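Local coordinates for DNA alpha-glucosyltransferase (Enterobacteria phage T4, PDB 1YA6), which is a DNA alpha-glucosyltransferase of the GT-B clan, with two Rossmann-like domains, modelled here bound to DNA and uridine-5'-diphosphate, at residues C[62-67]-C[93-98]; C[209-214]-C[297-302]; C[306-311]-C[330-335]. All coordinates share one frame; numbering follows the deposited sequence.

Contact 1 lies far out on the N-terminal Rossmann-like domain, its centre about 28 Å from the centre of the chain, whereas contacts 2 and 3 have centres about 12 to 13 Å from that point. Contacts 2 and 3 touch each other through Glu309, which meets Lys212 and Ser297, and both reach uridine-5'-diphosphate; only contact 2 also holds DNA nucleotides. All three are partly buried, contact 1 peripheral and contacts 2 and 3 nearer the centre, beside the ligand. Across its two segments contact 1 has an amide-to-carbonyl bond, contact 2 a backbone bond beside an indole, and contact 3 leucine packing and arginine side chains. Cobalt hexammine(III) meets a glutamate in contacts 1 and 3.

Contact 1 of 3, residues C[62-67]-C[93-98]; sequences VILAKE and EATINN. With NCO (cobalt hexammine(III)), chain H.
Asn98, on helix 93-103, reaches over to the backbone of Leu64 in the loop that leaves strand 59-62, an outermost strand of the N-terminal Rossmann-like sheet. This loop leads into helix 68-75, so the contact joins one strand-to-helix connection to the start of a helix from a later one. Asn98 CG stands anti to the carbonyl carbon (chi1 -82°), which sends the amide toward the loop, where Asn98 ND2 donates to Leu64 O at 2.9 Å. The bond is nearly straight, 169° at the hydrogen; the acceptor lies in the amide plane of Asn98, while the donor is somewhat tilted from the carbonyl plane of Leu64.

One turn earlier the packing is close and mostly apolar. Ala65 and Thr95 bring their CA atoms to 4.2 Å, an approach consistent with the small side chains of Ala65 and Ala94: the Ala65 CB methyl sits 3.5 Å from Ala94 CB. Thr95 faces the loop with both branches. Its OG1 is anti to the carbonyl carbon (chi1 -57°), which puts the hydroxyl 3.4 Å from Ala65 CB, while the methyl CG2 lies 4.0 Å from Leu64 CB, the two side chains crossing at about a right angle. The OG1 is hydrogen-bonded to Asp44 OD1, which also accepts from Ala65 N; Asp44 OD2 takes Leu64 N. A single carboxylate therefore holds both sides of the contact.

At the far end of the loop, Glu67 stands at the N-cap of helix 68-75 and folds back, its OE2 accepting from Ile63 N at 2.9 Å on the anti side of the carboxylate. Glu93 points away from the loop. Its chain bends at chi2, and OE2 accepts from three ammines on one octahedral face of cobalt hexammine(III), N1 being nearest at 2.6 Å from Glu93 OE2.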
# COMPACT_ATOMS: atom_id res chain seq x y z
N VAL C 62 -15.14 0.20 -17.46
CA VAL C 62 -15.68 -0.58 -18.55
C VAL C 62 -16.25 -1.85 -17.95
O VAL C 62 -15.67 -2.43 -17.03
CB VAL C 62 -14.58 -0.94 -19.60
CG1 VAL C 62 -13.53 -1.86 -18.99
CG2 VAL C 62 -15.22 -1.60 -20.81
N ILE C 63 -17.41 -2.26 -18.45
CA ILE C 63 -18.07 -3.47 -17.99
C ILE C 63 -17.74 -4.57 -18.98
O ILE C 63 -18.30 -4.64 -20.07
CB ILE C 63 -19.58 -3.28 -17.94
CG1 ILE C 63 -19.92 -2.16 -16.96
CG2 ILE C 63 -20.25 -4.59 -17.57
CD1 ILE C 63 -21.30 -1.60 -17.12
N LEU C 64 -16.81 -5.42 -18.57
CA LEU C 64 -16.35 -6.50 -19.41
C LEU C 64 -17.44 -7.43 -19.90
O LEU C 64 -17.42 -7.87 -21.04
CB LEU C 64 -15.28 -7.30 -18.66
CG LEU C 64 -13.99 -6.55 -18.35
CD1 LEU C 64 -13.06 -7.45 -17.55
CD2 LEU C 64 -13.33 -6.11 -19.66
N ALA C 65 -18.40 -7.74 -19.04
CA ALA C 65 -19.47 -8.64 -19.43
C ALA C 65 -20.44 -8.05 -20.45
O ALA C 65 -21.24 -8.78 -21.03
CB ALA C 65 -20.25 -9.09 -18.20
N LYS C 66 -20.37 -6.75 -20.69
CA LYS C 66 -21.31 -6.14 -21.62
C LYS C 66 -20.72 -5.17 -22.63
O LYS C 66 -21.39 -4.82 -23.60
CB LYS C 66 -22.41 -5.41 -20.84
CG LYS C 66 -23.34 -6.31 -20.02
CD LYS C 66 -24.40 -6.98 -20.90
CE LYS C 66 -25.45 -7.74 -20.07
NZ LYS C 66 -24.84 -8.85 -19.28
N GLU C 67 -19.48 -4.73 -22.41
CA GLU C 67 -18.85 -3.79 -23.34
C GLU C 67 -17.53 -4.29 -23.91
O GLU C 67 -16.59 -3.50 -24.08
CB GLU C 67 -18.60 -2.45 -22.65
CG GLU C 67 -19.68 -2.00 -21.71
CD GLU C 67 -19.43 -0.60 -21.21
OE1 GLU C 67 -19.65 0.35 -21.99
OE2 GLU C 67 -19.00 -0.45 -20.04
N GLU C 93 -19.63 -15.46 -15.49
CA GLU C 93 -18.96 -16.11 -16.60
C GLU C 93 -18.61 -15.10 -17.69
O GLU C 93 -17.48 -15.08 -18.18
CB GLU C 93 -19.85 -17.19 -17.20
CG GLU C 93 -20.20 -18.32 -16.25
CD GLU C 93 -18.97 -19.03 -15.72
OE1 GLU C 93 -18.16 -19.50 -16.55
OE2 GLU C 93 -18.81 -19.13 -14.48
N ALA C 94 -19.58 -14.27 -18.05
CA ALA C 94 -19.40 -13.27 -19.10
C ALA C 94 -18.20 -12.35 -18.87
O ALA C 94 -17.52 -11.96 -19.82
CB ALA C 94 -20.66 -12.45 -19.25
N THR C 95 -17.95 -12.00 -17.62
CA THR C 95 -16.84 -11.13 -17.27
C THR C 95 -15.49 -11.85 -17.43
O THR C 95 -14.61 -11.39 -18.15
CB THR C 95 -16.95 -10.65 -15.82
OG1 THR C 95 -18.20 -9.98 -15.64
CG2 THR C 95 -15.81 -9.70 -15.49
N ILE C 96 -15.31 -12.98 -16.75
CA ILE C 96 -14.05 -13.70 -16.86
C ILE C 96 -13.86 -14.18 -18.30
O ILE C 96 -12.78 -14.06 -18.86
CB ILE C 96 -13.98 -14.89 -15.87
CG1 ILE C 96 -12.71 -15.70 -16.14
CG2 ILE C 96 -15.22 -15.74 -15.97
CD1 ILE C 96 -11.42 -14.91 -15.96
N ASN C 97 -14.93 -14.70 -18.89
CA ASN C 97 -14.87 -15.18 -20.26
C ASN C 97 -14.49 -14.07 -21.22
O ASN C 97 -13.57 -14.24 -22.04
CB ASN C 97 -16.21 -15.80 -20.67
CG ASN C 97 -16.44 -17.19 -20.04
OD1 ASN C 97 -17.52 -17.77 -20.18
ND2 ASN C 97 -15.42 -17.72 -19.36
N ASN C 98 -15.16 -12.93 -21.16
CA ASN C 98 -14.80 -11.86 -22.07
C ASN C 98 -13.41 -11.32 -21.77
O ASN C 98 -12.75 -10.75 -22.65
CB ASN C 98 -15.82 -10.72 -22.04
CG ASN C 98 -17.03 -11.01 -22.90
OD1 ASN C 98 -17.07 -12.00 -23.64
ND2 ASN C 98 -18.03 -10.14 -22.82
CO NCO H . -18.66 -18.33 -11.02
N1 NCO H . -18.04 -17.36 -12.67
N2 NCO H . -16.80 -18.25 -10.27
N3 NCO H . -19.10 -16.57 -10.15
N4 NCO H . -19.28 -19.30 -9.37
N5 NCO H . -20.53 -18.42 -11.77
N6 NCO H . -18.22 -20.09 -11.89

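Contact 2 of 3, residues C[209-214]-C[297-302]. With UDP (uridine-5'-diphosphate), chain I; nucleotides of chain A.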
# COMPACT_ATOMS: atom_id res chain seq x y z
N THR C 209 -7.27 -7.12 8.52
CA THR C 209 -6.77 -8.47 8.31
C THR C 209 -5.63 -8.60 9.30
O THR C 209 -4.78 -7.72 9.43
CB THR C 209 -6.24 -8.76 6.91
OG1 THR C 209 -7.31 -9.15 6.05
CG2 THR C 209 -5.31 -9.93 6.97
N THR C 210 -5.63 -9.72 10.01
CA THR C 210 -4.65 -9.99 11.04
C THR C 210 -3.16 -9.70 10.82
O THR C 210 -2.50 -9.25 11.76
CB THR C 210 -4.80 -11.43 11.49
OG1 THR C 210 -4.79 -12.28 10.34
CG2 THR C 210 -6.12 -11.58 12.24
N TRP C 211 -2.63 -9.93 9.63
CA TRP C 211 -1.21 -9.64 9.44
C TRP C 211 -0.86 -8.14 9.34
O TRP C 211 0.30 -7.78 9.20
CB TRP C 211 -0.63 -10.40 8.24
CG TRP C 211 -1.39 -10.23 6.97
CD1 TRP C 211 -2.50 -10.93 6.58
CD2 TRP C 211 -1.10 -9.30 5.92
NE1 TRP C 211 -2.92 -10.48 5.35
CE2 TRP C 211 -2.08 -9.49 4.92
CE3 TRP C 211 -0.11 -8.32 5.73
CZ2 TRP C 211 -2.10 -8.73 3.74
CZ3 TRP C 211 -0.13 -7.57 4.56
CH2 TRP C 211 -1.11 -7.78 3.58
N LYS C 212 -1.86 -7.26 9.42
CA LYS C 212 -1.59 -5.83 9.40
C LYS C 212 -1.22 -5.44 10.84
O LYS C 212 -0.84 -4.30 11.13
CB LYS C 212 -2.82 -5.03 8.95
CG LYS C 212 -3.25 -5.24 7.51
CD LYS C 212 -2.18 -4.79 6.53
CE LYS C 212 -2.70 -4.78 5.09
NZ LYS C 212 -1.68 -4.20 4.15
N GLY C 213 -1.35 -6.40 11.75
CA GLY C 213 -1.02 -6.17 13.14
C GLY C 213 -1.96 -5.29 13.97
O GLY C 213 -1.48 -4.54 14.82
N PHE C 214 -3.27 -5.38 13.76
CA PHE C 214 -4.17 -4.54 14.54
C PHE C 214 -4.34 -4.99 15.99
O PHE C 214 -4.65 -4.18 16.86
CB PHE C 214 -5.54 -4.38 13.87
CG PHE C 214 -6.29 -5.66 13.64
CD1 PHE C 214 -6.16 -6.36 12.44
CD2 PHE C 214 -7.19 -6.13 14.60
CE1 PHE C 214 -6.91 -7.50 12.19
CE2 PHE C 214 -7.95 -7.28 14.36
CZ PHE C 214 -7.82 -7.97 13.15
N SER C 297 2.78 -4.67 9.73
CA SER C 297 2.53 -5.80 8.85
C SER C 297 3.61 -6.85 9.08
O SER C 297 4.78 -6.51 9.19
CB SER C 297 2.53 -5.36 7.39
OG SER C 297 1.42 -4.52 7.14
N LYS C 298 3.20 -8.11 9.13
CA LYS C 298 4.11 -9.21 9.41
C LYS C 298 4.01 -10.34 8.38
O LYS C 298 3.63 -11.46 8.73
CB LYS C 298 3.77 -9.76 10.79
CG LYS C 298 3.12 -8.69 11.69
CD LYS C 298 2.38 -9.25 12.92
CE LYS C 298 1.12 -10.03 12.53
NZ LYS C 298 0.32 -10.40 13.73
N LEU C 299 4.37 -10.06 7.13
CA LEU C 299 4.30 -11.11 6.10
C LEU C 299 5.40 -12.17 6.18
O LEU C 299 6.53 -11.89 6.59
CB LEU C 299 4.30 -10.48 4.71
CG LEU C 299 2.94 -10.09 4.13
CD1 LEU C 299 3.15 -9.63 2.70
CD2 LEU C 299 1.98 -11.27 4.17
N ASN C 300 5.06 -13.40 5.77
CA ASN C 300 5.98 -14.55 5.78
C ASN C 300 7.13 -14.37 4.78
O ASN C 300 6.90 -14.04 3.62
CB ASN C 300 5.19 -15.83 5.48
CG ASN C 300 5.84 -17.07 6.07
OD1 ASN C 300 6.88 -17.53 5.59
ND2 ASN C 300 5.23 -17.62 7.12
N GLN C 301 8.36 -14.62 5.23
CA GLN C 301 9.55 -14.43 4.39
C GLN C 301 9.60 -15.10 3.01
O GLN C 301 10.48 -14.80 2.20
CB GLN C 301 10.83 -14.79 5.17
CG GLN C 301 12.10 -14.22 4.51
CD GLN C 301 13.39 -14.48 5.29
OE1 GLN C 301 13.49 -14.14 6.47
NE2 GLN C 301 14.38 -15.08 4.63
N LYS C 302 8.67 -16.01 2.73
CA LYS C 302 8.69 -16.64 1.42
C LYS C 302 8.47 -15.55 0.36
O LYS C 302 9.27 -15.41 -0.57
CB LYS C 302 7.58 -17.69 1.32
CG LYS C 302 7.62 -18.78 2.38
CD LYS C 302 6.47 -19.75 2.19
CE LYS C 302 5.13 -19.06 2.36
NZ LYS C 302 3.98 -19.89 1.89
N1 UDP I . -5.54 3.33 1.98
C2 UDP I . -6.46 4.34 1.87
N3 UDP I . -7.61 4.16 2.60
C4 UDP I . -7.90 3.10 3.43
C5 UDP I . -6.87 2.11 3.51
C6 UDP I . -5.75 2.26 2.80
O2 UDP I . -6.27 5.33 1.18
O4 UDP I . -8.99 3.07 4.01
C1' UDP I . -4.33 3.44 1.15
C2' UDP I . -3.03 3.33 1.94
O2' UDP I . -2.63 4.61 2.39
C3' UDP I . -2.09 2.75 0.89
C4' UDP I . -3.00 1.84 0.08
O4' UDP I . -4.34 2.37 0.24
O3' UDP I . -1.58 3.78 0.08
C5' UDP I . -3.01 0.38 0.49
O5' UDP I . -1.82 -0.26 0.03
PA UDP I . -0.85 -1.03 1.04
O1A UDP I . 0.27 -1.58 0.23
O2A UDP I . -0.55 -0.12 2.18
O3A UDP I . -1.73 -2.27 1.65
PB UDP I . -2.92 -3.19 1.00
O1B UDP I . -2.65 -4.59 1.42
O2B UDP I . -4.22 -2.56 1.33
O3B UDP I . -2.69 -3.09 -0.58
P DC A 4 -2.08 -14.21 9.04
OP1 DC A 4 -0.80 -14.12 8.28
OP2 DC A 4 -2.33 -13.28 10.18
O5' DC A 4 -3.26 -14.10 7.99
C5' DC A 4 -3.31 -15.04 6.93
C4' DC A 4 -4.69 -15.11 6.33
O4' DC A 4 -5.61 -15.65 7.31
C3' DC A 4 -5.28 -13.77 5.88
O3' DC A 4 -5.77 -13.91 4.54
C2' DC A 4 -6.48 -13.58 6.80
C1' DC A 4 -6.85 -15.02 7.11
N1 DC A 4 -7.67 -15.18 8.33
C2 DC A 4 -8.93 -15.73 8.22
O2 DC A 4 -9.28 -16.21 7.13
N3 DC A 4 -9.74 -15.75 9.29
C4 DC A 4 -9.31 -15.27 10.45
N4 DC A 4 -10.15 -15.29 11.49
C5 DC A 4 -8.01 -14.75 10.61
C6 DC A 4 -7.22 -14.73 9.53
P DT A 5 -6.03 -12.61 3.63
OP1 DT A 5 -5.16 -12.71 2.42
OP2 DT A 5 -5.99 -11.42 4.50
O5' DT A 5 -7.51 -12.83 3.10
C5' DT A 5 -8.44 -13.56 3.87
C4' DT A 5 -9.83 -13.33 3.34
O4' DT A 5 -10.70 -13.87 4.35
C3' DT A 5 -10.17 -11.85 3.21
O3' DT A 5 -10.79 -11.50 1.98
C2' DT A 5 -11.07 -11.54 4.39
C1' DT A 5 -11.53 -12.89 4.91
N1 DT A 5 -11.36 -12.93 6.37
C2 DT A 5 -12.43 -13.33 7.12
O2 DT A 5 -13.45 -13.78 6.62
N3 DT A 5 -12.26 -13.20 8.48
C4 DT A 5 -11.14 -12.73 9.13
O4 DT A 5 -11.15 -12.61 10.35
C5 DT A 5 -10.03 -12.39 8.28
C7 DT A 5 -8.76 -11.88 8.90
C6 DT A 5 -10.18 -12.53 6.95
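Trp211 and Lys298 are joined by a backbone bond: Lys298 N donates to Trp211 O at 2.9 Å, approaching in the carbonyl plane. The same oxygen also meets Ser297 CA at 3.0 Å, so a hydrogen bond and a weaker CA-H...O contact from adjacent residues share it.

The indole is packed on both faces. Leu299 CD2 lies 4.2 Å from the centroid of the Trp211 six-membered ring and 20° off its normal, a CH-pi contact, and Lys212 CD covers the opposite face toward the rim. Trp211 CG sits between its backbone N and carbonyl carbon (chi1 52°), a placement that carries the ring edge to the DNA: NE1 makes a weak bond of 3.3 Å to OP2 of DT5 of chain A. Beside it, Thr210 OG1 donates to OP2 of DC4 of chain A at 2.7 Å.

Lys212 bends at chi2 and then runs extended, so that NZ reaches O1B of uridine-5'-diphosphate at 2.9 Å, with a weak bond to O3A. Glu309 probably helps to position this ammonium: its OE2 forms a salt bridge with Lys212 NZ, while its OE1 is hydrogen-bonded to Ser297 OG, whose hydroxyl lies 3.7 Å from Lys212 CD. Lys298 carries its chain along the 209-214 backbone; its NZ is bonded to Gln216 OE1, and the residue makes a cation-pi contact with Trp325.

Both loops follow neighbouring parallel strands, 201-205 and 290-295, of the C-terminal Rossmann-like sheet, and lead on to helices 214-225 and 310-318.

Contact 3 of 3, residues C[306-311]-C[330-335]. With UDP (uridine-5'-diphosphate), chain I; NCO (cobalt hexammine(III)), chain F.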
# COMPACT_ATOMS: atom_id res chain seq x y z
N ARG C 306 12.16 -7.38 -1.24
CA ARG C 306 12.50 -5.96 -1.10
C ARG C 306 11.28 -5.06 -1.02
O ARG C 306 11.39 -3.88 -0.72
CB ARG C 306 13.33 -5.48 -2.29
CG ARG C 306 14.65 -6.20 -2.52
CD ARG C 306 15.37 -5.57 -3.70
NE ARG C 306 14.55 -5.61 -4.91
CZ ARG C 306 14.79 -4.91 -6.02
NH1 ARG C 306 13.97 -5.02 -7.05
NH2 ARG C 306 15.85 -4.11 -6.09
N SER C 307 10.11 -5.63 -1.27
CA SER C 307 8.88 -4.84 -1.28
C SER C 307 8.27 -4.45 0.05
O SER C 307 7.84 -5.30 0.83
CB SER C 307 7.81 -5.56 -2.11
OG SER C 307 8.28 -5.84 -3.41
N LEU C 308 8.23 -3.15 0.31
CA LEU C 308 7.57 -2.65 1.50
C LEU C 308 6.18 -2.31 0.95
O LEU C 308 5.95 -2.40 -0.26
CB LEU C 308 8.24 -1.38 2.03
CG LEU C 308 9.40 -1.54 3.01
CD1 LEU C 308 9.82 -0.15 3.51
CD2 LEU C 308 8.99 -2.43 4.19
N GLU C 309 5.26 -1.93 1.84
CA GLU C 309 3.90 -1.60 1.45
C GLU C 309 3.65 -0.10 1.42
O GLU C 309 4.28 0.66 2.16
CB GLU C 309 2.92 -2.26 2.41
CG GLU C 309 3.07 -3.76 2.45
CD GLU C 309 2.03 -4.41 3.33
OE1 GLU C 309 2.19 -4.35 4.57
OE2 GLU C 309 1.05 -4.95 2.78
N TYR C 310 2.72 0.35 0.58
CA TYR C 310 2.44 1.77 0.50
C TYR C 310 2.33 2.48 1.84
O TYR C 310 2.92 3.55 2.01
CB TYR C 310 1.20 2.02 -0.36
CG TYR C 310 1.59 1.93 -1.81
CD1 TYR C 310 1.10 0.91 -2.64
CD2 TYR C 310 2.58 2.77 -2.31
CE1 TYR C 310 1.63 0.73 -3.92
CE2 TYR C 310 3.10 2.60 -3.57
CZ TYR C 310 2.64 1.58 -4.38
OH TYR C 310 3.25 1.41 -5.60
N THR C 311 1.61 1.90 2.80
CA THR C 311 1.46 2.53 4.11
C THR C 311 2.79 2.62 4.84
O THR C 311 2.94 3.41 5.76
CB THR C 311 0.48 1.78 5.02
OG1 THR C 311 0.83 0.39 5.06
CG2 THR C 311 -0.95 1.96 4.52
N GLU C 330 13.67 -7.45 9.43
CA GLU C 330 14.68 -8.50 9.46
C GLU C 330 14.60 -9.39 8.23
O GLU C 330 15.54 -10.11 7.93
CB GLU C 330 14.51 -9.35 10.72
CG GLU C 330 14.65 -8.57 12.02
CD GLU C 330 14.28 -9.41 13.25
OE1 GLU C 330 14.32 -8.86 14.38
OE2 GLU C 330 13.94 -10.60 13.08
N ASN C 331 13.47 -9.35 7.52
CA ASN C 331 13.34 -10.20 6.35
C ASN C 331 13.42 -9.53 4.99
O ASN C 331 13.73 -10.18 3.98
CB ASN C 331 12.06 -11.02 6.46
CG ASN C 331 12.09 -12.00 7.63
OD1 ASN C 331 11.34 -12.97 7.67
ND2 ASN C 331 12.98 -11.74 8.59
N LEU C 332 13.17 -8.23 4.94
CA LEU C 332 13.26 -7.52 3.67
C LEU C 332 14.65 -6.96 3.46
O LEU C 332 15.28 -6.46 4.40
CB LEU C 332 12.25 -6.37 3.62
CG LEU C 332 10.77 -6.71 3.50
CD1 LEU C 332 10.01 -5.43 3.26
CD2 LEU C 332 10.54 -7.69 2.36
N LYS C 333 15.13 -7.05 2.22
CA LYS C 333 16.45 -6.55 1.85
C LYS C 333 16.36 -5.08 1.40
O LYS C 333 15.34 -4.66 0.84
CB LYS C 333 17.02 -7.40 0.71
CG LYS C 333 17.07 -8.90 0.99
CD LYS C 333 17.25 -9.69 -0.31
CE LYS C 333 17.13 -11.22 -0.10
NZ LYS C 333 15.77 -11.69 0.36
N PHE C 334 17.41 -4.31 1.66
CA PHE C 334 17.46 -2.91 1.27
C PHE C 334 17.80 -2.94 -0.22
O PHE C 334 18.60 -3.77 -0.64
CB PHE C 334 18.54 -2.18 2.07
CG PHE C 334 18.72 -0.72 1.71
CD1 PHE C 334 17.63 0.14 1.65
CD2 PHE C 334 19.99 -0.21 1.44
CE1 PHE C 334 17.80 1.50 1.34
CE2 PHE C 334 20.18 1.13 1.13
CZ PHE C 334 19.08 1.99 1.08
N ARG C 335 17.18 -2.06 -1.00
CA ARG C 335 17.38 -2.01 -2.45
C ARG C 335 18.81 -1.87 -2.95
O ARG C 335 19.17 -2.48 -3.96
CB ARG C 335 16.55 -0.86 -3.05
CG ARG C 335 16.63 -0.79 -4.58
CD ARG C 335 15.71 0.31 -5.17
NE ARG C 335 16.20 1.67 -4.91
CZ ARG C 335 17.34 2.15 -5.39
NH1 ARG C 335 18.11 1.39 -6.16
NH2 ARG C 335 17.72 3.39 -5.10
N1 UDP I . -5.54 3.33 1.98
C2 UDP I . -6.46 4.34 1.87
N3 UDP I . -7.61 4.16 2.60
C4 UDP I . -7.90 3.10 3.43
C5 UDP I . -6.87 2.11 3.51
C6 UDP I . -5.75 2.26 2.80
O2 UDP I . -6.27 5.33 1.18
O4 UDP I . -8.99 3.07 4.01
C1' UDP I . -4.33 3.44 1.15
C2' UDP I . -3.03 3.33 1.94
O2' UDP I . -2.63 4.61 2.39
C3' UDP I . -2.09 2.75 0.89
C4' UDP I . -3.00 1.84 0.08
O4' UDP I . -4.34 2.37 0.24
O3' UDP I . -1.58 3.78 0.08
C5' UDP I . -3.01 0.38 0.49
O5' UDP I . -1.82 -0.26 0.03
PA UDP I . -0.85 -1.03 1.04
O1A UDP I . 0.27 -1.58 0.23
O2A UDP I . -0.55 -0.12 2.18
O3A UDP I . -1.73 -2.27 1.65
PB UDP I . -2.92 -3.19 1.00
O1B UDP I . -2.65 -4.59 1.42
O2B UDP I . -4.22 -2.56 1.33
O3B UDP I . -2.69 -3.09 -0.58
CO NCO F . -0.02 -5.89 -1.06
N1 NCO F . -0.31 -4.15 -0.11
N2 NCO F . 1.69 -5.17 -1.81
N3 NCO F . 0.93 -6.53 0.56
N4 NCO F . 0.29 -7.62 -1.99
N5 NCO F . -1.76 -6.60 -0.32
N6 NCO F . -1.02 -5.18 -2.66
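Leu308 and Leu332 supply the apolar part, crossing obliquely with Leu308 CD2 only 3.3 Å from Leu332 CD1. Leu332 CD1 also lies 3.3 Å from Ser307 O and Leu332 CD2 rests 4.0 Å from Arg306 N, so both methyls meet the backbone of the 306-311 segment. Leu308 is backed by Leu384 and His387 of helix 370-388.

The arginine and lysine side chains pack next. Arg306 CG comes 4.2 Å from Lys333 CB, their side chains crossing at about a right angle. Farther along, Arg306 NH2 lies 3.7 Å from the aliphatic Arg335 CG. The two guanidinium planes are 77° apart, and Arg306 NH2 forms a salt bridge with Glu396 OE2 on helix 390-402. In this GT-B fold the contact joins the approach to helix 310-318, which follows strand 290-295 of the C-terminal Rossmann-like sheet, to the loop after helix 326-329, with helices 370-388 and 390-402 packing against both.

Polar contacts with ligands gather at the start of helix 310-318, where Glu309 is the N-cap residue. Tyr310 N donates to O1A of uridine-5'-diphosphate at 3.1 Å and Thr311 N to its O2A at 3.0 Å, an arrangement in which the helix N-terminus would favour the negative phosphate. Through its extended chain, Glu309 brings OE2 to within 2.7 Å of ammine N3 of cobalt hexammine(III).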